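Local coordinates for protein alginate lyase (Aplysia kurodai, PDB 5GMT) that probably cleaves the polymannuronate of alginate by beta-elimination, as a lyase of polysaccharide lyase family 14, at residues 13-19 with 267-273; 35-41 with 78-84; 93-97 with 112-116. All coordinates share one frame; numbering follows the deposited sequence.

Contacts 1 and 2 pair neighbouring strands within the two sheets of a beta sandwich, and contact 3 packs one sheet on the other. Contact 1 and contact 2 are partly buried antiparallel pairings held by backbone hydrogen bonds; contact 1 is marked by bulges, contact 2 by a cis proline and aromatic packing. Contact 3 is fully buried and nearest the centre of the chain, relying on apolar side chains and a single tyrosine hydrogen bond. It has one strand in each sheet, 92-102 beside 261-272 of contact 1 and 110-118 in the sheet of contact 2. Phe35 of contact 2 packs against Leu19 and Phe268 of contact 1, while Tyr80 touches Phe116 of the 112-116 segment.

Contact 1. Residues 13-19 with 267-273; sequences ATTVWSL and NFQILTP
A classic beta bulge interrupts the antiparallel pairing of the strands at 14-19 and 267-272, where Val16 and Trp17 both face Ile270. Val16 N bonds to Ile270 O at 2.9 Å, whereas the bond from Trp17 N to that same oxygen is weak, at 3.4 Å. Regular pairing resumes at once: Ile270 N gives an almost straight bond (170°) to Trp17 O at 2.8 Å. A G1 bulge follows at the far end, with Asn267 and Phe268 both opposite Leu19. On the face shared by Trp17, Leu19, Phe268 and Ile270, with CG anti to the main-chain N (chi1 170°), the indole is laid alongside Phe268, both pointing the same way. Its six-membered ring makes the contact, Trp17 CH2 reaching Phe268 CB at 3.5 Å and Trp17 CE3 meeting Ile270 CG1 at 3.7 Å. Val16 adds its CG2 to Ile270 CG2 at 3.9 Å, and its other methyl, CG1, rests against Thr272 OG1, the two side chains crossing at about a right angle. On the other face Thr15 OG1 rests 3.4 Å from Leu271 CD2. The polar end of Trp17 is held elsewhere, NE1 bonding to His34 O while the ring stacks on His34. Strand 14-19 thus joins strand 261-272, which is bonded in turn through Gln269 and Leu271 to strand 92-102.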
loop_
_atom_site.group_PDB
_atom_site.type_symbol
_atom_site.label_atom_id
_atom_site.label_comp_id
_atom_site.label_asym_id
_atom_site.label_seq_id
_atom_site.Cartn_x
_atom_site.Cartn_y
_atom_site.Cartn_z
ATOM N N ALA A 13 3.308 -15.298 -14.473
ATOM C CA ALA A 13 2.340 -15.269 -13.380
ATOM C C ALA A 13 0.937 -14.954 -13.897
ATOM O O ALA A 13 0.768 -14.166 -14.829
ATOM C CB ALA A 13 2.766 -14.253 -12.319
ATOM N N THR A 14 -0.067 -15.576 -13.290
ATOM C CA THR A 14 -1.452 -15.395 -13.704
ATOM C C THR A 14 -2.038 -14.101 -13.154
ATOM O O THR A 14 -1.941 -13.839 -11.963
ATOM C CB THR A 14 -2.335 -16.562 -13.230
ATOM O OG1 THR A 14 -1.762 -17.805 -13.653
ATOM C CG2 THR A 14 -3.744 -16.427 -13.795
ATOM N N THR A 15 -2.651 -13.298 -14.019
ATOM C CA THR A 15 -3.367 -12.110 -13.569
ATOM C C THR A 15 -4.773 -12.505 -13.138
ATOM O O THR A 15 -5.537 -13.037 -13.937
ATOM C CB THR A 15 -3.426 -11.031 -14.673
ATOM O OG1 THR A 15 -2.098 -10.623 -15.008
ATOM C CG2 THR A 15 -4.205 -9.827 -14.201
ATOM N N VAL A 16 -5.114 -12.271 -11.872
ATOM C CA VAL A 16 -6.420 -12.674 -11.364
ATOM C C VAL A 16 -7.394 -11.495 -11.303
ATOM O O VAL A 16 -8.600 -11.694 -11.334
ATOM C CB VAL A 16 -6.315 -13.347 -9.965
ATOM C CG1 VAL A 16 -5.488 -14.628 -10.065
ATOM C CG2 VAL A 16 -5.708 -12.407 -8.939
ATOM N N TRP A 17 -6.866 -10.273 -11.253
ATOM C CA TRP A 17 -7.696 -9.076 -11.225
ATOM C C TRP A 17 -6.935 -7.883 -11.786
ATOM O O TRP A 17 -5.737 -7.766 -11.596
ATOM C CB TRP A 17 -8.166 -8.787 -9.792
ATOM C CG TRP A 17 -8.846 -7.451 -9.591
ATOM C CD1 TRP A 17 -10.176 -7.158 -9.761
ATOM C CD2 TRP A 17 -8.223 -6.238 -9.155
ATOM N NE1 TRP A 17 -10.410 -5.833 -9.468
ATOM C CE2 TRP A 17 -9.227 -5.251 -9.088
ATOM C CE3 TRP A 17 -6.913 -5.891 -8.821
ATOM C CZ2 TRP A 17 -8.958 -3.943 -8.711
ATOM C CZ3 TRP A 17 -6.652 -4.591 -8.441
ATOM C CH2 TRP A 17 -7.670 -3.635 -8.389
ATOM N N SER A 18 -7.639 -7.008 -12.494
ATOM C CA SER A 18 -7.048 -5.747 -12.926
ATOM C C SER A 18 -8.105 -4.654 -12.952
ATOM O O SER A 18 -9.305 -4.935 -12.989
ATOM C CB SER A 18 -6.393 -5.882 -14.306
ATOM O OG SER A 18 -7.368 -6.085 -15.314
ATOM N N LEU A 19 -7.647 -3.407 -12.930
ATOM C CA LEU A 19 -8.532 -2.260 -13.050
ATOM C C LEU A 19 -7.783 -1.158 -13.786
ATOM O O LEU A 19 -6.905 -0.509 -13.230
ATOM C CB LEU A 19 -9.016 -1.798 -11.665
ATOM C CG LEU A 19 -10.115 -0.732 -11.592
ATOM C CD1 LEU A 19 -10.941 -0.898 -10.327
ATOM C CD2 LEU A 19 -9.544 0.692 -11.677
ATOM N N ASN A 267 -4.322 1.562 -13.884
ATOM C CA ASN A 267 -3.585 0.352 -14.259
ATOM C C ASN A 267 -3.244 -0.549 -13.054
ATOM O O ASN A 267 -2.103 -0.983 -12.897
ATOM C CB ASN A 267 -2.306 0.757 -15.004
ATOM C CG ASN A 267 -1.685 -0.389 -15.778
ATOM O OD1 ASN A 267 -2.333 -1.409 -16.022
ATOM N ND2 ASN A 267 -0.415 -0.227 -16.171
ATOM N N PHE A 268 -4.239 -0.797 -12.207
ATOM C CA PHE A 268 -4.125 -1.780 -11.123
ATOM C C PHE A 268 -4.063 -3.206 -11.661
ATOM O O PHE A 268 -4.788 -3.552 -12.592
ATOM C CB PHE A 268 -5.320 -1.678 -10.171
ATOM C CG PHE A 268 -5.364 -0.419 -9.364
ATOM C CD1 PHE A 268 -4.801 -0.375 -8.095
ATOM C CD2 PHE A 268 -5.986 0.720 -9.860
ATOM C CE1 PHE A 268 -4.846 0.787 -7.352
ATOM C CE2 PHE A 268 -6.045 1.879 -9.107
ATOM C CZ PHE A 268 -5.479 1.907 -7.845
ATOM N N GLN A 269 -3.225 -4.043 -11.055
ATOM C CA GLN A 269 -3.181 -5.473 -11.378
ATOM C C GLN A 269 -2.808 -6.289 -10.150
ATOM O O GLN A 269 -1.941 -5.885 -9.373
ATOM C CB GLN A 269 -2.154 -5.787 -12.464
ATOM C CG GLN A 269 -2.226 -4.999 -13.743
ATOM C CD GLN A 269 -1.061 -5.349 -14.652
ATOM O OE1 GLN A 269 -0.770 -6.526 -14.877
ATOM N NE2 GLN A 269 -0.372 -4.333 -15.150
ATOM N N ILE A 270 -3.436 -7.448 -9.997
ATOM C CA ILE A 270 -2.988 -8.401 -8.998
ATOM C C ILE A 270 -2.708 -9.715 -9.701
ATOM O O ILE A 270 -3.590 -10.282 -10.364
ATOM C CB ILE A 270 -4.020 -8.590 -7.868
ATOM C CG1 ILE A 270 -4.086 -7.325 -7.007
ATOM C CG2 ILE A 270 -3.644 -9.773 -7.001
ATOM C CD1 ILE A 270 -5.129 -7.390 -5.894
ATOM N N LEU A 271 -1.464 -10.169 -9.589
ATOM C CA LEU A 271 -1.053 -11.465 -10.123
ATOM C C LEU A 271 -0.732 -12.430 -9.001
ATOM O O LEU A 271 -0.410 -12.006 -7.887
ATOM C CB LEU A 271 0.179 -11.326 -11.025
ATOM C CG LEU A 271 0.067 -10.346 -12.187
ATOM C CD1 LEU A 271 0.519 -8.960 -11.748
ATOM C CD2 LEU A 271 0.906 -10.853 -13.351
ATOM N N THR A 272 -0.798 -13.728 -9.302
ATOM C CA THR A 272 -0.444 -14.751 -8.325
ATOM C C THR A 272 0.643 -15.664 -8.880
ATOM O O THR A 272 0.339 -16.648 -9.549
ATOM C CB THR A 272 -1.662 -15.611 -7.925
ATOM O OG1 THR A 272 -2.257 -16.169 -9.104
ATOM C CG2 THR A 272 -2.709 -14.783 -7.185
ATOM N N PRO A 273 1.915 -15.338 -8.604
ATOM C CA PRO A 273 3.009 -16.201 -9.054
ATOM C C PRO A 273 3.110 -17.432 -8.173
ATOM O O PRO A 273 2.467 -17.492 -7.121
ATOM C CB PRO A 273 4.245 -15.321 -8.881
ATOM C CG PRO A 273 3.894 -14.465 -7.672
ATOM C CD PRO A 273 2.397 -14.231 -7.752
#

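Contact 2. Residues 35-41 with 78-84; sequences FKPIYHD and GFYSRPS
Tyr39 and Tyr80 form an antiparallel hydrogen-bonded pair, N to O in both directions at 2.9 Å between Tyr39 N and Tyr80 O and between Tyr80 N and Tyr39 O, and Ile38 and Ser81 next to them form a non-hydrogen-bonded one. Beyond the pair, Arg82 N continues the pattern with an almost perfectly straight bond (176°) to Pro37 O at 3.1 Å. The chain reaches Pro37 through a cis peptide, and the proline's CD lies 3.2 Å from Arg82 O. A water bridges the last step, donating to Lys36 O and accepting from Ser84 N. Among the side chains, Ser81 stretches back to the turn before the strand: with OG anti to its own backbone N (chi1 168°), the hydroxyl donates to Phe35 O at 2.7 Å, in the carbonyl plane and on a lone pair. Phe35 then offers a ring face to the edge of Phe79 in a T-shaped stack with planes at 60°; Phe79 CZ sits 3.7 Å above the plane of the Phe35 ring, over its centre. Ile38 CG2 closes in on Phe79 CD1, at 3.9 Å. Past the end of the strand, the aliphatic part of Arg82 crosses Tyr39 at about a right angle, its CD 3.8 Å from Tyr39 CE1. The bend in the Arg82 chain at chi3 comes before a guanidinium whose NH1 is bonded to Asn120 O and Tyr125 OH. Phe79 stacks on Phe244 and Tyr80 on Phe243, both of strand 238-247. The arrangement is that of an outermost strand, 38-42, added to one sheet of a beta sandwich, consistent with the concanavalin-like jelly roll of this family.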
loop_
_atom_site.group_PDB
_atom_site.type_symbol
_atom_site.label_atom_id
_atom_site.label_comp_id
_atom_site.label_asym_id
_atom_site.label_seq_id
_atom_site.Cartn_x
_atom_site.Cartn_y
_atom_site.Cartn_z
ATOM N N PHE A 35 -13.490 -2.340 -7.748
ATOM C CA PHE A 35 -12.635 -2.746 -6.631
ATOM C C PHE A 35 -13.387 -3.706 -5.712
ATOM O O PHE A 35 -12.802 -4.305 -4.812
ATOM C CB PHE A 35 -12.172 -1.545 -5.789
ATOM C CG PHE A 35 -11.228 -0.606 -6.493
ATOM C CD1 PHE A 35 -9.875 -0.901 -6.598
ATOM C CD2 PHE A 35 -11.690 0.601 -7.007
ATOM C CE1 PHE A 35 -9.002 -0.017 -7.227
ATOM C CE2 PHE A 35 -10.826 1.496 -7.633
ATOM C CZ PHE A 35 -9.483 1.189 -7.746
ATOM N N LYS A 36 -14.692 -3.831 -5.929
ATOM C CA LYS A 36 -15.557 -4.480 -4.951
ATOM C C LYS A 36 -15.424 -6.005 -4.990
ATOM O O LYS A 36 -15.096 -6.576 -6.024
ATOM C CB LYS A 36 -17.017 -4.049 -5.168
ATOM C CG LYS A 36 -17.306 -2.606 -4.765
ATOM C CD LYS A 36 -18.722 -2.192 -5.145
ATOM C CE LYS A 36 -19.002 -0.741 -4.769
ATOM N NZ LYS A 36 -20.314 -0.260 -5.316
ATOM N N PRO A 37 -15.672 -6.672 -3.852
ATOM C CA PRO A 37 -16.131 -6.105 -2.576
ATOM C C PRO A 37 -15.053 -5.292 -1.864
ATOM O O PRO A 37 -13.872 -5.665 -1.878
ATOM C CB PRO A 37 -16.510 -7.340 -1.759
ATOM C CG PRO A 37 -15.665 -8.427 -2.323
ATOM C CD PRO A 37 -15.542 -8.139 -3.789
ATOM N N ILE A 38 -15.471 -4.184 -1.262
ATOM C CA ILE A 38 -14.570 -3.378 -0.477
ATOM C C ILE A 38 -15.060 -3.329 0.962
ATOM O O ILE A 38 -16.237 -3.580 1.247
ATOM C CB ILE A 38 -14.405 -1.948 -1.054
ATOM C CG1 ILE A 38 -15.688 -1.134 -0.903
ATOM C CG2 ILE A 38 -13.932 -1.992 -2.529
ATOM C CD1 ILE A 38 -15.558 0.268 -1.457
ATOM N N TYR A 39 -14.127 -3.057 1.868
ATOM C CA TYR A 39 -14.378 -3.110 3.293
ATOM C C TYR A 39 -13.745 -1.899 3.970
ATOM O O TYR A 39 -12.624 -1.506 3.630
ATOM C CB TYR A 39 -13.808 -4.407 3.894
ATOM C CG TYR A 39 -14.285 -5.676 3.218
ATOM C CD1 TYR A 39 -13.730 -6.096 2.004
ATOM C CD2 TYR A 39 -15.261 -6.475 3.804
ATOM C CE1 TYR A 39 -14.162 -7.244 1.388
ATOM C CE2 TYR A 39 -15.691 -7.635 3.196
ATOM C CZ TYR A 39 -15.133 -8.018 1.993
ATOM O OH TYR A 39 -15.560 -9.171 1.386
ATOM N N HIS A 40 -14.465 -1.315 4.923
ATOM C CA HIS A 40 -13.937 -0.209 5.714
ATOM C C HIS A 40 -13.477 0.956 4.829
ATOM O O HIS A 40 -12.399 1.528 5.019
ATOM C CB HIS A 40 -12.808 -0.721 6.618
ATOM C CG HIS A 40 -13.249 -1.815 7.539
ATOM N ND1 HIS A 40 -14.027 -1.571 8.649
ATOM C CD2 HIS A 40 -13.057 -3.155 7.503
ATOM C CE1 HIS A 40 -14.291 -2.711 9.263
ATOM N NE2 HIS A 40 -13.716 -3.689 8.585
ATOM N N ASP A 41 -14.318 1.289 3.856
ATOM C CA ASP A 41 -14.083 2.422 2.970
ATOM C C ASP A 41 -14.339 3.740 3.690
ATOM O O ASP A 41 -15.290 3.867 4.458
ATOM C CB ASP A 41 -14.968 2.312 1.729
ATOM C CG ASP A 41 -16.432 2.108 2.080
ATOM O OD1 ASP A 41 -16.758 1.067 2.677
ATOM O OD2 ASP A 41 -17.252 2.986 1.759
ATOM N N GLY A 78 -9.369 5.501 1.855
ATOM C CA GLY A 78 -8.918 4.165 2.195
ATOM C C GLY A 78 -10.011 3.142 2.017
ATOM O O GLY A 78 -11.197 3.452 2.188
ATOM N N PHE A 79 -9.613 1.930 1.645
ATOM C CA PHE A 79 -10.532 0.786 1.626
ATOM C C PHE A 79 -9.733 -0.479 1.426
ATOM O O PHE A 79 -8.677 -0.449 0.817
ATOM C CB PHE A 79 -11.611 0.921 0.520
ATOM C CG PHE A 79 -11.056 1.092 -0.882
ATOM C CD1 PHE A 79 -10.702 -0.015 -1.647
ATOM C CD2 PHE A 79 -10.914 2.362 -1.443
ATOM C CE1 PHE A 79 -10.199 0.135 -2.938
ATOM C CE2 PHE A 79 -10.416 2.527 -2.733
ATOM C CZ PHE A 79 -10.058 1.410 -3.487
ATOM N N TYR A 80 -10.238 -1.597 1.934
ATOM C CA TYR A 80 -9.660 -2.879 1.576
ATOM C C TYR A 80 -10.451 -3.454 0.410
ATOM O O TYR A 80 -11.681 -3.385 0.397
ATOM C CB TYR A 80 -9.687 -3.852 2.748
ATOM C CG TYR A 80 -8.816 -3.500 3.933
ATOM C CD1 TYR A 80 -7.548 -4.047 4.070
ATOM C CD2 TYR A 80 -9.286 -2.667 4.946
ATOM C CE1 TYR A 80 -6.751 -3.765 5.179
ATOM C CE2 TYR A 80 -8.497 -2.373 6.061
ATOM C CZ TYR A 80 -7.233 -2.940 6.172
ATOM O OH TYR A 80 -6.424 -2.662 7.260
ATOM N N SER A 81 -9.741 -4.018 -0.558
ATOM C CA SER A 81 -10.352 -4.593 -1.751
ATOM C C SER A 81 -10.020 -6.079 -1.855
ATOM O O SER A 81 -8.845 -6.453 -1.832
ATOM C CB SER A 81 -9.858 -3.844 -2.996
ATOM O OG SER A 81 -10.188 -4.523 -4.194
ATOM N N ARG A 82 -11.048 -6.923 -1.955
ATOM C CA ARG A 82 -10.848 -8.360 -2.101
ATOM C C ARG A 82 -11.611 -8.892 -3.309
ATOM O O ARG A 82 -12.686 -9.475 -3.166
ATOM C CB ARG A 82 -11.285 -9.095 -0.835
ATOM C CG ARG A 82 -10.494 -8.707 0.402
ATOM C CD ARG A 82 -11.055 -9.387 1.639
ATOM N NE ARG A 82 -11.010 -10.846 1.535
ATOM C CZ ARG A 82 -11.312 -11.662 2.539
ATOM N NH1 ARG A 82 -11.659 -11.150 3.717
ATOM N NH2 ARG A 82 -11.254 -12.977 2.378
ATOM N N PRO A 83 -11.065 -8.671 -4.513
ATOM C CA PRO A 83 -11.745 -9.122 -5.733
ATOM C C PRO A 83 -12.080 -10.612 -5.669
ATOM O O PRO A 83 -11.260 -11.400 -5.196
ATOM C CB PRO A 83 -10.727 -8.813 -6.827
ATOM C CG PRO A 83 -9.991 -7.616 -6.299
ATOM C CD PRO A 83 -9.898 -7.820 -4.806
ATOM N N SER A 84 -13.274 -10.984 -6.125
ATOM C CA SER A 84 -13.768 -12.338 -5.914
ATOM C C SER A 84 -12.893 -13.385 -6.599
ATOM O O SER A 84 -12.863 -14.542 -6.175
ATOM C CB SER A 84 -15.209 -12.472 -6.408
ATOM O OG SER A 84 -15.248 -12.418 -7.820
HETATM O O HOH W 1 -15.047 -9.012 -7.126
#

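Contact 3. Residues 93-97 with 112-116; sequences MILKY and LPGLF
Tyr97 bridges the gap between strands to the backbone of Pro113, and its side chain can be followed outward. CB points toward 112-116, and CG lies between the main-chain N and carbonyl carbon (chi1 57°), which aims the ring at the proline; Leu95 CG lies in the ring plane at its edge. Farther out, Tyr97 CE1 packs on Pro113 CB at 3.8 Å, and Tyr97 CZ comes within 3.4 Å of Pro113 O. At the tip Tyr97 OH donates to Pro113 O at 2.7 Å, in the carbonyl plane and on a lone pair, while also lying 3.7 Å from Leu112 CB. A phenylalanine here would probably retain much of the ring packing but leave the buried Pro113 O without this donor. Beyond the tyrosine the contact is apolar. Leu115 CD2 fits between Leu95 CB at 3.7 Å and Met93 SD at 3.8 Å, and Leu95 CD2 reaches the backbone of Gly114, 3.8 Å from its C atom. Strands 92-102 and 110-118 belong to different sheets; the axes of the two short segments approach to 7.6 Å and run antiparallel at 165°, and their side chains fill the space between: the sheet-on-sheet packing of a beta sandwich core.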
loop_
_atom_site.group_PDB
_atom_site.type_symbol
_atom_site.label_atom_id
_atom_site.label_comp_id
_atom_site.label_asym_id
_atom_site.label_seq_id
_atom_site.Cartn_x
_atom_site.Cartn_y
_atom_site.Cartn_z
ATOM N N MET A 93 1.628 -13.044 -4.075
ATOM C CA MET A 93 0.809 -12.105 -4.806
ATOM C C MET A 93 1.679 -10.955 -5.290
ATOM O O MET A 93 2.612 -10.546 -4.601
ATOM C CB MET A 93 -0.316 -11.606 -3.893
ATOM C CG MET A 93 -1.585 -11.170 -4.553
ATOM S SD MET A 93 -2.789 -10.670 -3.304
ATOM C CE MET A 93 -3.684 -12.201 -3.068
ATOM N N ILE A 94 1.381 -10.444 -6.480
ATOM C CA ILE A 94 2.023 -9.238 -6.978
ATOM C C ILE A 94 0.969 -8.159 -7.190
ATOM O O ILE A 94 -0.017 -8.383 -7.884
ATOM C CB ILE A 94 2.768 -9.475 -8.318
ATOM C CG1 ILE A 94 3.862 -10.534 -8.165
ATOM C CG2 ILE A 94 3.362 -8.173 -8.839
ATOM C CD1 ILE A 94 4.560 -10.861 -9.491
ATOM N N LEU A 95 1.164 -7.002 -6.574
ATOM C CA LEU A 95 0.296 -5.854 -6.826
ATOM C C LEU A 95 1.024 -4.870 -7.713
ATOM O O LEU A 95 2.168 -4.531 -7.432
ATOM C CB LEU A 95 -0.090 -5.166 -5.518
ATOM C CG LEU A 95 -0.847 -3.843 -5.644
ATOM C CD1 LEU A 95 -2.220 -4.092 -6.256
ATOM C CD2 LEU A 95 -0.988 -3.150 -4.284
ATOM N N LYS A 96 0.371 -4.405 -8.772
ATOM C CA LYS A 96 0.950 -3.361 -9.616
ATOM C C LYS A 96 -0.037 -2.227 -9.721
ATOM O O LYS A 96 -1.229 -2.473 -9.761
ATOM C CB LYS A 96 1.263 -3.878 -11.016
ATOM C CG LYS A 96 2.292 -4.988 -11.073
ATOM C CD LYS A 96 2.601 -5.366 -12.510
ATOM C CE LYS A 96 3.555 -6.537 -12.560
ATOM N NZ LYS A 96 3.941 -6.882 -13.962
ATOM N N TYR A 97 0.457 -0.993 -9.776
ATOM C CA TYR A 97 -0.379 0.143 -10.131
ATOM C C TYR A 97 0.517 1.292 -10.545
ATOM O O TYR A 97 1.699 1.303 -10.216
ATOM C CB TYR A 97 -1.304 0.572 -8.986
ATOM C CG TYR A 97 -0.638 0.942 -7.676
ATOM C CD1 TYR A 97 -0.437 -0.015 -6.686
ATOM C CD2 TYR A 97 -0.225 2.247 -7.418
ATOM C CE1 TYR A 97 0.163 0.318 -5.457
ATOM C CE2 TYR A 97 0.371 2.590 -6.199
ATOM C CZ TYR A 97 0.561 1.617 -5.222
ATOM O OH TYR A 97 1.149 1.949 -4.008
ATOM N N LEU A 112 0.591 4.913 0.882
ATOM C CA LEU A 112 0.251 4.463 -0.474
ATOM C C LEU A 112 -0.249 3.023 -0.416
ATOM O O LEU A 112 0.098 2.280 0.516
ATOM C CB LEU A 112 1.471 4.564 -1.399
ATOM C CG LEU A 112 1.970 5.962 -1.747
ATOM C CD1 LEU A 112 3.349 5.835 -2.407
ATOM C CD2 LEU A 112 0.990 6.700 -2.683
ATOM N N PRO A 113 -1.052 2.608 -1.408
ATOM C CA PRO A 113 -1.611 1.247 -1.423
ATOM C C PRO A 113 -0.567 0.133 -1.422
ATOM O O PRO A 113 0.473 0.269 -2.066
ATOM C CB PRO A 113 -2.405 1.213 -2.740
ATOM C CG PRO A 113 -2.800 2.627 -2.963
ATOM C CD PRO A 113 -1.606 3.434 -2.497
ATOM N N GLY A 114 -0.877 -0.964 -0.727
ATOM C CA GLY A 114 -0.046 -2.152 -0.708
ATOM C C GLY A 114 -0.922 -3.372 -0.477
ATOM O O GLY A 114 -2.139 -3.252 -0.434
ATOM N N LEU A 115 -0.315 -4.548 -0.340
ATOM C CA LEU A 115 -1.091 -5.766 -0.091
ATOM C C LEU A 115 -1.353 -5.960 1.411
ATOM O O LEU A 115 -0.704 -5.330 2.247
ATOM C CB LEU A 115 -0.360 -6.985 -0.664
ATOM C CG LEU A 115 -0.244 -6.995 -2.196
ATOM C CD1 LEU A 115 0.680 -8.115 -2.682
ATOM C CD2 LEU A 115 -1.634 -7.132 -2.815
ATOM N N PHE A 116 -2.292 -6.850 1.734
ATOM C CA PHE A 116 -2.588 -7.233 3.118
ATOM C C PHE A 116 -3.088 -8.676 3.153
ATOM O O PHE A 116 -3.422 -9.246 2.116
ATOM C CB PHE A 116 -3.643 -6.297 3.734
ATOM C CG PHE A 116 -5.048 -6.640 3.343
ATOM C CD1 PHE A 116 -5.510 -6.351 2.072
ATOM C CD2 PHE A 116 -5.914 -7.251 4.251
ATOM C CE1 PHE A 116 -6.813 -6.683 1.692
ATOM C CE2 PHE A 116 -7.212 -7.575 3.885
ATOM C CZ PHE A 116 -7.667 -7.284 2.606
#